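PDB 5WLH: LbaCas13a H328A (C2c2), which binds a pre-crRNA carrying its guide sequence and, as a Cas13a CRISPR nuclease, probably cuts RNA once that guide has paired with its target. Local coordinates for residues 684-692 against 1080-1090; 675-683 against 846-855. All coordinates share one frame; numbering follows the deposited sequence.

Contact 1 (684-692 against 1080-1090). With nucleotides of chain B.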
# COMPACT_ATOMS: atom_id res chain seq x y z
N ARG A 684 -11.72 -7.67 -22.98
CA ARG A 684 -12.75 -7.09 -23.85
C ARG A 684 -12.28 -7.03 -25.30
O ARG A 684 -13.02 -7.39 -26.21
CB ARG A 684 -13.15 -5.70 -23.36
CG ARG A 684 -14.27 -5.08 -24.18
CD ARG A 684 -15.42 -6.06 -24.46
NE ARG A 684 -16.47 -5.40 -25.23
CZ ARG A 684 -16.47 -5.32 -26.56
NH1 ARG A 684 -15.49 -5.87 -27.26
NH2 ARG A 684 -17.46 -4.69 -27.18
N LYS A 685 -11.04 -6.59 -25.52
CA LYS A 685 -10.55 -6.46 -26.89
C LYS A 685 -10.61 -7.79 -27.64
O LYS A 685 -10.88 -7.81 -28.84
CB LYS A 685 -9.13 -5.91 -26.88
CG LYS A 685 -8.36 -6.15 -28.17
CD LYS A 685 -6.87 -5.89 -28.00
CE LYS A 685 -6.13 -6.13 -29.31
NZ LYS A 685 -6.84 -5.48 -30.46
N ASN A 686 -10.39 -8.91 -26.96
CA ASN A 686 -10.38 -10.23 -27.60
C ASN A 686 -11.75 -10.90 -27.61
O ASN A 686 -11.89 -11.97 -28.21
CB ASN A 686 -9.37 -11.15 -26.92
CG ASN A 686 -7.99 -10.55 -26.83
OD1 ASN A 686 -7.63 -9.69 -27.64
ND2 ASN A 686 -7.20 -11.01 -25.85
N PHE A 687 -12.75 -10.30 -26.96
CA PHE A 687 -14.03 -10.97 -26.73
C PHE A 687 -14.76 -11.35 -28.01
O PHE A 687 -15.18 -12.51 -28.13
CB PHE A 687 -14.89 -10.08 -25.82
CG PHE A 687 -16.14 -10.75 -25.32
CD1 PHE A 687 -16.07 -11.86 -24.51
CD2 PHE A 687 -17.38 -10.22 -25.64
CE1 PHE A 687 -17.21 -12.46 -24.04
CE2 PHE A 687 -18.54 -10.83 -25.17
CZ PHE A 687 -18.45 -11.94 -24.37
N PRO A 688 -14.97 -10.46 -28.99
CA PRO A 688 -15.73 -10.88 -30.18
C PRO A 688 -15.10 -12.06 -30.89
O PRO A 688 -15.80 -13.02 -31.22
CB PRO A 688 -15.74 -9.61 -31.05
CG PRO A 688 -15.61 -8.48 -30.04
CD PRO A 688 -14.62 -9.02 -29.06
N ALA A 689 -13.78 -12.03 -31.09
CA ALA A 689 -13.11 -13.17 -31.69
C ALA A 689 -13.27 -14.43 -30.84
O ALA A 689 -13.40 -15.54 -31.37
CB ALA A 689 -11.63 -12.85 -31.90
N LEU A 690 -13.28 -14.28 -29.51
CA LEU A 690 -13.36 -15.46 -28.66
C LEU A 690 -14.74 -16.12 -28.73
O LEU A 690 -14.83 -17.35 -28.77
CB LEU A 690 -13.01 -15.11 -27.21
CG LEU A 690 -12.81 -16.34 -26.32
CD1 LEU A 690 -11.55 -16.23 -25.49
CD2 LEU A 690 -14.01 -16.56 -25.43
N VAL A 691 -15.81 -15.33 -28.74
CA VAL A 691 -17.13 -15.96 -28.73
C VAL A 691 -17.44 -16.55 -30.10
O VAL A 691 -18.16 -17.56 -30.19
CB VAL A 691 -18.22 -14.98 -28.27
CG1 VAL A 691 -17.92 -14.49 -26.85
CG2 VAL A 691 -18.34 -13.82 -29.23
N ARG A 692 -16.90 -15.98 -31.17
CA ARG A 692 -17.10 -16.53 -32.51
C ARG A 692 -16.29 -17.80 -32.74
O ARG A 692 -16.67 -18.61 -33.60
CB ARG A 692 -16.73 -15.48 -33.56
CG ARG A 692 -17.74 -14.35 -33.66
CD ARG A 692 -17.48 -13.51 -34.88
NE ARG A 692 -16.11 -13.00 -34.90
CZ ARG A 692 -15.77 -11.78 -34.48
NH1 ARG A 692 -16.69 -10.95 -34.01
NH2 ARG A 692 -14.50 -11.40 -34.53
N THR A 1080 -15.62 -4.69 -34.89
CA THR A 1080 -15.80 -5.84 -34.00
C THR A 1080 -14.95 -7.03 -34.41
O THR A 1080 -15.19 -8.14 -33.93
CB THR A 1080 -17.28 -6.23 -33.92
OG1 THR A 1080 -17.82 -6.33 -35.24
CG2 THR A 1080 -18.06 -5.21 -33.10
N LYS A 1081 -13.98 -6.82 -35.30
CA LYS A 1081 -12.96 -7.83 -35.53
C LYS A 1081 -12.17 -8.10 -34.25
O LYS A 1081 -11.66 -9.21 -34.06
CB LYS A 1081 -12.03 -7.39 -36.66
CG LYS A 1081 -11.02 -8.44 -37.09
CD LYS A 1081 -10.66 -8.32 -38.56
CE LYS A 1081 -10.05 -6.97 -38.89
NZ LYS A 1081 -9.62 -6.89 -40.32
N GLY A 1082 -12.07 -7.10 -33.37
CA GLY A 1082 -11.42 -7.27 -32.09
C GLY A 1082 -9.91 -7.35 -32.17
O GLY A 1082 -9.20 -6.56 -31.55
N ILE A 1083 -9.42 -8.32 -32.94
CA ILE A 1083 -7.99 -8.51 -33.17
C ILE A 1083 -7.77 -8.36 -34.67
O ILE A 1083 -8.33 -9.11 -35.47
CB ILE A 1083 -7.51 -9.88 -32.67
CG1 ILE A 1083 -8.36 -10.33 -31.48
CG2 ILE A 1083 -6.06 -9.82 -32.26
CD1 ILE A 1083 -8.02 -11.72 -30.97
N PHE A 1084 -6.95 -7.38 -35.05
CA PHE A 1084 -6.93 -6.88 -36.42
C PHE A 1084 -5.74 -7.42 -37.21
O PHE A 1084 -4.81 -8.03 -36.67
CB PHE A 1084 -6.91 -5.35 -36.41
CG PHE A 1084 -7.89 -4.75 -35.45
CD1 PHE A 1084 -9.22 -4.58 -35.81
CD2 PHE A 1084 -7.49 -4.37 -34.17
CE1 PHE A 1084 -10.13 -4.03 -34.92
CE2 PHE A 1084 -8.39 -3.83 -33.28
CZ PHE A 1084 -9.71 -3.66 -33.65
N ASP A 1085 -5.79 -7.19 -38.52
CA ASP A 1085 -4.73 -7.61 -39.44
C ASP A 1085 -3.65 -6.54 -39.56
O ASP A 1085 -2.47 -6.81 -39.30
CB ASP A 1085 -5.32 -7.92 -40.82
CG ASP A 1085 -6.06 -9.24 -40.87
OD1 ASP A 1085 -5.46 -10.25 -41.32
OD2 ASP A 1085 -7.24 -9.28 -40.46
N SER A 1086 -4.03 -5.33 -39.94
CA SER A 1086 -3.05 -4.30 -40.27
C SER A 1086 -2.59 -3.55 -39.02
O SER A 1086 -3.22 -3.57 -37.97
CB SER A 1086 -3.64 -3.31 -41.28
OG SER A 1086 -3.08 -2.02 -41.10
N GLU A 1087 -1.45 -2.87 -39.18
CA GLU A 1087 -0.90 -2.06 -38.10
C GLU A 1087 -1.65 -0.74 -37.95
O GLU A 1087 -1.97 -0.33 -36.83
CB GLU A 1087 0.58 -1.80 -38.35
CG GLU A 1087 1.39 -1.61 -37.10
CD GLU A 1087 2.82 -1.21 -37.36
OE1 GLU A 1087 3.46 -1.84 -38.24
OE2 GLU A 1087 3.31 -0.27 -36.70
N ASP A 1088 -1.95 -0.07 -39.06
CA ASP A 1088 -2.72 1.17 -39.02
C ASP A 1088 -4.20 0.94 -38.76
O ASP A 1088 -4.91 1.90 -38.44
CB ASP A 1088 -2.53 1.96 -40.31
CG ASP A 1088 -1.18 2.64 -40.40
OD1 ASP A 1088 -0.20 1.97 -40.79
OD2 ASP A 1088 -1.09 3.84 -40.06
N GLU A 1089 -4.68 -0.30 -38.88
CA GLU A 1089 -6.02 -0.61 -38.40
C GLU A 1089 -6.06 -0.56 -36.88
O GLU A 1089 -6.97 0.04 -36.29
CB GLU A 1089 -6.45 -1.99 -38.92
CG GLU A 1089 -6.85 -2.01 -40.39
CD GLU A 1089 -7.34 -3.37 -40.86
OE1 GLU A 1089 -7.88 -3.45 -41.99
OE2 GLU A 1089 -7.17 -4.36 -40.11
N GLN A 1090 -5.06 -1.16 -36.23
CA GLN A 1090 -5.00 -1.15 -34.78
C GLN A 1090 -4.83 0.27 -34.25
O GLN A 1090 -5.57 0.70 -33.35
CB GLN A 1090 -3.85 -2.04 -34.30
CG GLN A 1090 -3.70 -2.12 -32.80
CD GLN A 1090 -4.92 -2.68 -32.10
OE1 GLN A 1090 -4.98 -3.88 -31.82
NE2 GLN A 1090 -5.89 -1.83 -31.79
P U B 42 -4.20 -8.97 -24.22
OP1 U B 42 -4.59 -9.87 -25.35
OP2 U B 42 -4.75 -9.21 -22.87
O5' U B 42 -2.62 -9.00 -24.10
C5' U B 42 -1.78 -8.99 -25.24
C4' U B 42 -0.34 -8.89 -24.82
O4' U B 42 -0.16 -7.66 -24.06
C3' U B 42 0.15 -9.98 -23.88
O3' U B 42 0.53 -11.18 -24.54
C2' U B 42 1.29 -9.30 -23.14
O2' U B 42 2.46 -9.26 -23.94
C1' U B 42 0.75 -7.88 -23.00
N1 U B 42 0.06 -7.66 -21.72
C2 U B 42 0.84 -7.47 -20.59
O2 U B 42 2.06 -7.49 -20.63
N3 U B 42 0.16 -7.25 -19.41
C4 U B 42 -1.21 -7.21 -19.25
O4 U B 42 -1.68 -7.01 -18.14
C5 U B 42 -1.95 -7.41 -20.46
C6 U B 42 -1.31 -7.62 -21.62

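Contact 2 (675-683 against 846-855). With nucleotides of chain B.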
# COMPACT_ATOMS: atom_id res chain seq x y z
N VAL A 675 -9.90 -13.89 -6.74
CA VAL A 675 -10.32 -14.60 -7.95
C VAL A 675 -10.09 -13.67 -9.13
O VAL A 675 -10.49 -12.50 -9.05
CB VAL A 675 -11.78 -15.03 -7.86
CG1 VAL A 675 -12.21 -15.70 -9.15
CG2 VAL A 675 -11.98 -15.98 -6.67
N PRO A 676 -9.45 -14.12 -10.21
CA PRO A 676 -9.25 -13.24 -11.37
C PRO A 676 -10.54 -12.57 -11.80
O PRO A 676 -11.61 -13.20 -11.84
CB PRO A 676 -8.72 -14.19 -12.45
CG PRO A 676 -8.03 -15.24 -11.70
CD PRO A 676 -8.82 -15.43 -10.41
N SER A 677 -10.45 -11.28 -12.12
CA SER A 677 -11.64 -10.54 -12.52
C SER A 677 -12.16 -11.09 -13.84
O SER A 677 -11.41 -11.65 -14.63
CB SER A 677 -11.32 -9.06 -12.70
OG SER A 677 -10.56 -8.86 -13.88
N PHE A 678 -13.47 -10.94 -14.05
CA PHE A 678 -14.04 -11.34 -15.33
C PHE A 678 -13.28 -10.69 -16.47
O PHE A 678 -12.94 -11.36 -17.46
CB PHE A 678 -15.52 -10.94 -15.41
CG PHE A 678 -16.11 -11.11 -16.80
CD1 PHE A 678 -16.43 -12.38 -17.27
CD2 PHE A 678 -16.29 -10.02 -17.62
CE1 PHE A 678 -16.95 -12.54 -18.54
CE2 PHE A 678 -16.80 -10.18 -18.89
CZ PHE A 678 -17.13 -11.44 -19.35
N ASN A 679 -12.95 -9.41 -16.32
CA ASN A 679 -12.34 -8.63 -17.39
C ASN A 679 -10.92 -9.06 -17.71
O ASN A 679 -10.42 -8.71 -18.79
CB ASN A 679 -12.35 -7.14 -17.02
CG ASN A 679 -13.72 -6.66 -16.67
OD1 ASN A 679 -14.29 -7.08 -15.66
ND2 ASN A 679 -14.29 -5.81 -17.52
N LYS A 680 -10.25 -9.77 -16.80
CA LYS A 680 -8.95 -10.35 -17.10
C LYS A 680 -9.06 -11.73 -17.72
O LYS A 680 -8.23 -12.09 -18.56
CB LYS A 680 -8.09 -10.43 -15.84
CG LYS A 680 -7.73 -9.07 -15.23
CD LYS A 680 -6.55 -8.41 -15.92
CE LYS A 680 -5.99 -7.24 -15.09
NZ LYS A 680 -5.42 -7.60 -13.73
N VAL A 681 -10.07 -12.50 -17.32
CA VAL A 681 -10.30 -13.81 -17.92
C VAL A 681 -10.82 -13.65 -19.34
O VAL A 681 -10.40 -14.37 -20.26
CB VAL A 681 -11.27 -14.63 -17.05
CG1 VAL A 681 -11.59 -15.97 -17.71
CG2 VAL A 681 -10.66 -14.88 -15.67
N PHE A 682 -11.74 -12.71 -19.55
CA PHE A 682 -12.31 -12.40 -20.86
C PHE A 682 -11.92 -10.97 -21.18
O PHE A 682 -12.62 -10.01 -20.81
CB PHE A 682 -13.82 -12.61 -20.85
CG PHE A 682 -14.21 -14.04 -20.77
CD1 PHE A 682 -14.34 -14.81 -21.92
CD2 PHE A 682 -14.40 -14.65 -19.54
CE1 PHE A 682 -14.67 -16.15 -21.84
CE2 PHE A 682 -14.74 -15.99 -19.46
CZ PHE A 682 -14.87 -16.74 -20.61
N VAL A 683 -10.78 -10.81 -21.85
CA VAL A 683 -10.30 -9.49 -22.21
C VAL A 683 -11.25 -8.89 -23.24
O VAL A 683 -11.55 -9.53 -24.26
CB VAL A 683 -8.87 -9.57 -22.74
CG1 VAL A 683 -8.41 -8.22 -23.23
CG2 VAL A 683 -7.94 -10.11 -21.66
N LEU A 846 -4.20 -20.08 -14.58
CA LEU A 846 -5.46 -19.89 -13.88
C LEU A 846 -6.49 -19.23 -14.80
O LEU A 846 -7.63 -19.69 -14.90
CB LEU A 846 -5.25 -19.07 -12.62
CG LEU A 846 -6.38 -19.07 -11.59
CD1 LEU A 846 -6.78 -20.49 -11.23
CD2 LEU A 846 -5.93 -18.30 -10.35
N LEU A 847 -6.10 -18.14 -15.48
CA LEU A 847 -7.01 -17.47 -16.41
C LEU A 847 -7.48 -18.43 -17.50
O LEU A 847 -8.66 -18.42 -17.87
CB LEU A 847 -6.33 -16.26 -17.04
CG LEU A 847 -5.84 -15.12 -16.14
CD1 LEU A 847 -5.02 -14.12 -16.94
CD2 LEU A 847 -7.00 -14.42 -15.50
N VAL A 848 -6.58 -19.27 -18.01
CA VAL A 848 -6.97 -20.20 -19.07
C VAL A 848 -7.99 -21.21 -18.55
O VAL A 848 -9.03 -21.44 -19.18
CB VAL A 848 -5.73 -20.89 -19.66
CG1 VAL A 848 -6.15 -22.07 -20.52
CG2 VAL A 848 -4.92 -19.91 -20.48
N ASN A 849 -7.71 -21.80 -17.39
CA ASN A 849 -8.61 -22.83 -16.88
C ASN A 849 -9.96 -22.24 -16.50
O ASN A 849 -11.00 -22.89 -16.70
CB ASN A 849 -7.98 -23.54 -15.69
CG ASN A 849 -6.99 -24.60 -16.11
OD1 ASN A 849 -7.36 -25.75 -16.34
ND2 ASN A 849 -5.72 -24.23 -16.21
N LEU A 850 -9.98 -21.02 -15.96
CA LEU A 850 -11.24 -20.35 -15.69
C LEU A 850 -12.00 -20.05 -16.98
O LEU A 850 -13.22 -20.24 -17.04
CB LEU A 850 -11.00 -19.06 -14.90
CG LEU A 850 -10.75 -19.20 -13.39
CD1 LEU A 850 -10.35 -17.86 -12.78
CD2 LEU A 850 -11.96 -19.76 -12.68
N ARG A 851 -11.29 -19.57 -18.00
CA ARG A 851 -11.94 -19.18 -19.25
C ARG A 851 -12.60 -20.38 -19.91
O ARG A 851 -13.74 -20.29 -20.38
CB ARG A 851 -10.90 -18.56 -20.18
CG ARG A 851 -11.43 -17.97 -21.47
CD ARG A 851 -10.25 -17.63 -22.39
NE ARG A 851 -9.43 -16.55 -21.85
CZ ARG A 851 -8.16 -16.67 -21.48
NH1 ARG A 851 -7.54 -17.83 -21.62
NH2 ARG A 851 -7.51 -15.63 -20.98
N LYS A 852 -11.92 -21.53 -19.91
CA LYS A 852 -12.50 -22.72 -20.51
C LYS A 852 -13.62 -23.29 -19.65
O LYS A 852 -14.66 -23.70 -20.18
CB LYS A 852 -11.40 -23.75 -20.77
CG LYS A 852 -10.34 -23.27 -21.78
CD LYS A 852 -10.96 -22.41 -22.90
CE LYS A 852 -9.89 -21.65 -23.69
NZ LYS A 852 -10.40 -20.46 -24.41
N ALA A 853 -13.45 -23.30 -18.32
CA ALA A 853 -14.54 -23.74 -17.45
C ALA A 853 -15.78 -22.88 -17.65
O ALA A 853 -16.91 -23.40 -17.61
CB ALA A 853 -14.09 -23.71 -15.98
N PHE A 854 -15.60 -21.57 -17.85
CA PHE A 854 -16.76 -20.69 -18.04
C PHE A 854 -17.47 -20.99 -19.35
O PHE A 854 -18.70 -21.05 -19.39
CB PHE A 854 -16.32 -19.22 -18.00
CG PHE A 854 -17.47 -18.25 -18.11
CD1 PHE A 854 -18.15 -17.83 -16.98
CD2 PHE A 854 -17.86 -17.76 -19.35
CE1 PHE A 854 -19.20 -16.94 -17.08
CE2 PHE A 854 -18.91 -16.86 -19.47
CZ PHE A 854 -19.58 -16.44 -18.32
N LEU A 855 -16.71 -21.15 -20.43
CA LEU A 855 -17.34 -21.46 -21.71
C LEU A 855 -18.15 -22.74 -21.62
O LEU A 855 -19.27 -22.81 -22.14
CB LEU A 855 -16.28 -21.54 -22.81
CG LEU A 855 -15.54 -20.23 -23.07
CD1 LEU A 855 -14.30 -20.44 -23.93
CD2 LEU A 855 -16.45 -19.17 -23.68
P A B 34 -13.81 -8.27 -8.99
OP1 A B 34 -14.87 -8.45 -7.96
OP2 A B 34 -13.36 -9.42 -9.85
O5' A B 34 -14.09 -7.06 -9.98
C5' A B 34 -14.72 -5.87 -9.52
C4' A B 34 -15.40 -5.13 -10.65
O4' A B 34 -14.42 -4.45 -11.48
C3' A B 34 -16.24 -6.02 -11.60
O3' A B 34 -17.45 -5.36 -11.93
C2' A B 34 -15.36 -6.09 -12.85
O2' A B 34 -16.08 -6.30 -14.06
C1' A B 34 -14.69 -4.72 -12.84
N9 A B 34 -13.46 -4.67 -13.64
C8 A B 34 -12.27 -5.32 -13.52
N7 A B 34 -11.41 -5.04 -14.48
C5 A B 34 -12.10 -4.15 -15.30
C6 A B 34 -11.76 -3.48 -16.49
N6 A B 34 -10.58 -3.59 -17.11
N1 A B 34 -12.69 -2.67 -17.04
C2 A B 34 -13.88 -2.55 -16.43
N3 A B 34 -14.31 -3.13 -15.31
C4 A B 34 -13.36 -3.92 -14.79
P G B 33 -7.55 -9.00 -10.85
OP1 G B 33 -8.05 -10.03 -11.80
OP2 G B 33 -6.94 -7.75 -11.38
O5' G B 33 -8.73 -8.56 -9.90
C5' G B 33 -9.48 -9.53 -9.17
C4' G B 33 -10.38 -8.84 -8.18
O4' G B 33 -9.56 -8.17 -7.17
C3' G B 33 -11.28 -7.76 -8.78
O3' G B 33 -12.54 -7.79 -8.15
C2' G B 33 -10.57 -6.47 -8.37
O2' G B 33 -11.37 -5.32 -8.33
C1' G B 33 -10.05 -6.86 -7.00
N9 G B 33 -9.05 -5.91 -6.51
C8 G B 33 -9.14 -5.21 -5.33
N7 G B 33 -8.17 -4.33 -5.18
C5 G B 33 -7.44 -4.44 -6.35
C6 G B 33 -6.28 -3.74 -6.76
O6 G B 33 -5.65 -2.87 -6.15
N1 G B 33 -5.85 -4.16 -8.01
C2 G B 33 -6.45 -5.13 -8.77
N2 G B 33 -5.87 -5.39 -9.95
N3 G B 33 -7.52 -5.79 -8.41
C4 G B 33 -7.97 -5.40 -7.19
P C B 41 -7.17 -5.39 -20.60
OP1 C B 41 -8.56 -5.04 -21.00
OP2 C B 41 -6.94 -6.40 -19.55
O5' C B 41 -6.29 -5.86 -21.84
C5' C B 41 -6.49 -5.33 -23.15
C4' C B 41 -5.20 -5.22 -23.93
O4' C B 41 -4.43 -4.08 -23.46
C3' C B 41 -4.22 -6.38 -23.83
O3' C B 41 -4.55 -7.47 -24.67
C2' C B 41 -2.90 -5.73 -24.22
O2' C B 41 -2.83 -5.58 -25.63
C1' C B 41 -3.05 -4.34 -23.60
N1 C B 41 -2.42 -4.24 -22.27
C2 C B 41 -1.02 -4.16 -22.22
O2 C B 41 -0.41 -4.19 -23.29
N3 C B 41 -0.41 -4.06 -21.02
C4 C B 41 -1.14 -4.02 -19.89
N4 C B 41 -0.51 -3.91 -18.72
C5 C B 41 -2.56 -4.09 -19.93
C6 C B 41 -3.16 -4.20 -21.13

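Contact 1 (684-692 against 1080-1090)
Lys685, in segment 684-692, reaches into the loop that leads up to helix 1087-1103, a helix opened by a capping box: Glu1089 N donates to Ser1086 OG, and Ser1086 N donates back to Glu1089 OE2. The lysine chain can be traced outward from CB. With CG anti to the backbone N (chi1 161°), the chain runs away from CB past the Gly1082 carbonyl, Lys685 CG lying 3.5 Å from Gly1082 O. It stays extended through CD and bends only at the last torsion, where Lys685 CE passes 3.6 Å from Gln1090 OE1. NZ then grips two oxygens at once. Lys685 NZ lies 2.8 Å from Gln1090 OE1, on a lone pair in the amide plane, and 2.8 Å from Gly1082 O, again in the carbonyl plane. Phe1084 CE2 lies close to the ammonium too, approached obliquely, and Gln1090 OE1 sits at the edge of that same ring. A methionine in place of Lys685 would probably leave both oxygens without this donor and the Gln1090 amide freer to turn. Next along, Asn686 turns to the bound RNA: its ND2 donates to OP1 of U42 of chain B, nearly straight at 172°, while its OD1 side meets the Ile1083 tip. Ile1083 CD1 also packs on Ala689 CB, 3.9 Å away. At the far end Pro688 CB rests 3.3 Å from Thr1080 O. Arg692 bends at its third torsion, laying one guanidinium face over Pro688 O, and its NH1 also bonds Tyr717 of helix 709-732. Thr1080 O lies close to the guanidinium plane and takes NH1 of Arg692 at 3.2 Å, tilted 29° from the carbonyl plane, with a weak second bond from NH2.

Contact 2 (675-683 against 846-855)
Phe682 and Arg851 run antiparallel alongside each other, the guanidinium standing nearly upright (80°) to the plane of the ring. The aliphatic part of the arginine meets the ring: Arg851 CG stands over one face of Phe682, 4.1 Å from the ring centroid, in a CH-pi contact. A bend at the third torsion then turns the head back, and NE of Arg851 donates to Val681 O at 2.9 Å, nearly along the C=O axis; the bond from NH2 is weak. At this same outer end of the ring, Phe682 CZ comes 3.4 Å from Phe854 CD2, the two planes inclined at 63°, while Leu855 CD2 sits at the ring edge. All this packs the short helix 678-681, N-capped by Ser677 OG, against helix 843-861. Val681 spreads its methyls: CG1, anti to the backbone N, lies against Arg851 CB, and Val681 CG2 meets Leu847 CD2 at 3.7 Å. Pro676 crosses Leu846 and Leu850 at about a right angle, its CB pressed to Leu847 CD2 at 3.5 Å. The other side of the segment handles RNA: Ser677 N donates to OP1 of G33 of chain B at 2.7 Å, and Lys680 NZ reaches OP2 of the same phosphate.

From the N terminus the chain first lays down 675-683 and, without a break, 684-692. Contact 2 closes when the chain returns at 846-855, after 162 intervening residues; contact 1 waits until 1080-1090, a loop of 387. The segments alternate, so the two loops cross. Together they fix one continuous run, which meets the bound RNA in both contacts, to helix 843-861 on one hand and to the start of helix 1087-1103, beside strands 1336-1344 and 1349-1353, on the other. Helix 709-732 packs against both. Their centres lie about 18 Å apart, yet they meet directly: Leu690 of contact 1 packs on Phe682, Arg851 and Leu855 of contact 2.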